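Local atomic coordinates of regulator of Ty1 transposition protein 107 (Saccharomyces cerevisiae, PDB entry 3T7K), a protein that binds phosphorylated histone H2A through its C-terminal tandem BRCT repeats and so takes part in the repair of DNA damage in yeast. Residues Leu200-Ala205 with Lys209-Leu214. Sequence-based numbering, arbitrary orientation.
Sequences LIVTKA and KKFTKL
Leu200 sets its CD2 methyl over one face of the Phe211 ring in a CH-pi contact: Leu200 CD2 lies 3.6 Å from Phe211 CG and 3.9 Å from the ring centroid, displaced from the ring centre. Phe211 CB points toward the strand, and CG, beside the backbone N and anti to the carbonyl carbon (chi1 -70°), lays the ring against this methyl. Val202 meets the same ring obliquely, its CG1 lying 4.1 Å from Phe211 CD2. These three side chains are buried, and Ile215, Ile226 and Cys177 extend the apolar packing around them. With an alanine at Phe211, the Leu200 and Val202 methyls would probably lose their aromatic partner and a gap would open between strand and helix.

The other end of the contact is looser and exposed. There Ala205 O accepts a nearly straight hydrogen bond from Lys209 N (3.2 Å, 169°), while the extended Lys209 side chain runs past that oxygen, its CG 3.4 Å from Ala205 O. Lys204 is the N-cap, and the loop is tied down by Gln207 OE1, which accepts from Thr203 N and Lys204 N. The contact packs the first strand of the beta-alpha-beta unit 198-201, 205-218, 224-227 against its helix, as in the BRCT fold.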
# COMPACT_ATOMS: atom_id res chain seq x y z
N LEU C 200 20.69 4.34 -23.72
CA LEU C 200 19.95 3.89 -24.89
C LEU C 200 19.93 2.38 -24.91
O LEU C 200 20.92 1.73 -24.58
CB LEU C 200 20.60 4.41 -26.18
CG LEU C 200 20.80 5.93 -26.32
CD1 LEU C 200 22.14 6.39 -25.71
CD2 LEU C 200 20.76 6.33 -27.78
N ILE C 201 18.79 1.82 -25.32
CA ILE C 201 18.66 0.39 -25.44
C ILE C 201 18.53 0.17 -26.92
O ILE C 201 17.69 0.80 -27.56
CB ILE C 201 17.38 -0.12 -24.75
CG1 ILE C 201 17.46 0.15 -23.25
CG2 ILE C 201 17.21 -1.61 -25.01
CD1 ILE C 201 16.18 -0.24 -22.48
N VAL C 202 19.37 -0.69 -27.46
CA VAL C 202 19.43 -0.82 -28.90
C VAL C 202 19.41 -2.27 -29.32
O VAL C 202 19.56 -3.17 -28.49
CB VAL C 202 20.69 -0.12 -29.49
CG1 VAL C 202 20.64 1.37 -29.20
CG2 VAL C 202 21.96 -0.73 -28.93
N THR C 203 19.23 -2.48 -30.62
CA THR C 203 19.20 -3.79 -31.25
C THR C 203 20.44 -4.05 -32.11
O THR C 203 21.05 -5.11 -32.03
CB THR C 203 17.95 -3.93 -32.15
OG1 THR C 203 16.76 -3.91 -31.35
CG2 THR C 203 18.01 -5.22 -32.95
N LYS C 204 20.83 -3.06 -32.92
CA LYS C 204 21.86 -3.27 -33.94
C LYS C 204 23.14 -2.48 -33.72
O LYS C 204 23.12 -1.38 -33.16
CB LYS C 204 21.31 -2.91 -35.33
CG LYS C 204 20.07 -3.65 -35.76
CD LYS C 204 19.49 -3.02 -37.03
CE LYS C 204 20.56 -2.85 -38.09
NZ LYS C 204 20.08 -2.12 -39.30
N ALA C 205 24.26 -3.03 -34.18
CA ALA C 205 25.53 -2.32 -34.18
C ALA C 205 25.38 -1.08 -35.06
O ALA C 205 26.06 -0.07 -34.86
CB ALA C 205 26.64 -3.21 -34.69
N LYS C 209 26.68 2.91 -33.76
CA LYS C 209 27.50 3.87 -34.50
C LYS C 209 26.78 5.19 -34.69
O LYS C 209 27.31 6.25 -34.37
CB LYS C 209 27.91 3.29 -35.86
CG LYS C 209 28.64 1.96 -35.76
CD LYS C 209 28.51 1.18 -37.06
CE LYS C 209 29.44 -0.01 -37.10
NZ LYS C 209 29.05 -0.97 -38.17
N LYS C 210 25.56 5.13 -35.21
CA LYS C 210 24.75 6.33 -35.37
C LYS C 210 24.68 7.16 -34.08
O LYS C 210 24.92 8.37 -34.10
CB LYS C 210 23.34 5.97 -35.82
CG LYS C 210 22.46 7.19 -36.11
CD LYS C 210 21.00 6.79 -36.34
CE LYS C 210 20.10 8.02 -36.53
NZ LYS C 210 19.79 8.30 -37.96
N PHE C 211 24.34 6.51 -32.97
CA PHE C 211 24.06 7.25 -31.74
C PHE C 211 25.30 7.82 -31.08
O PHE C 211 25.29 8.94 -30.58
CB PHE C 211 23.25 6.40 -30.76
CG PHE C 211 21.84 6.16 -31.21
CD1 PHE C 211 21.06 7.22 -31.63
CD2 PHE C 211 21.31 4.89 -31.23
CE1 PHE C 211 19.77 7.01 -32.06
CE2 PHE C 211 20.01 4.67 -31.66
CZ PHE C 211 19.24 5.73 -32.07
N THR C 212 26.38 7.06 -31.06
CA THR C 212 27.61 7.57 -30.48
C THR C 212 28.09 8.79 -31.29
O THR C 212 28.57 9.78 -30.73
CB THR C 212 28.71 6.48 -30.42
OG1 THR C 212 28.87 5.89 -31.72
CG2 THR C 212 28.32 5.40 -29.45
N LYS C 213 27.94 8.72 -32.60
CA LYS C 213 28.39 9.85 -33.43
C LYS C 213 27.56 11.11 -33.17
O LYS C 213 28.12 12.20 -32.97
CB LYS C 213 28.39 9.49 -34.90
CG LYS C 213 29.59 8.65 -35.33
CD LYS C 213 29.71 8.57 -36.86
NZ LYS C 213 28.59 7.83 -38.98
N LEU C 214 26.24 10.95 -33.16
CA LEU C 214 25.33 12.06 -32.89
C LEU C 214 25.67 12.72 -31.57
O LEU C 214 25.88 13.93 -31.50
CB LEU C 214 23.89 11.57 -32.84
CG LEU C 214 22.94 11.77 -34.03
CD1 LEU C 214 23.54 11.21 -35.31
CD2 LEU C 214 21.59 11.11 -33.72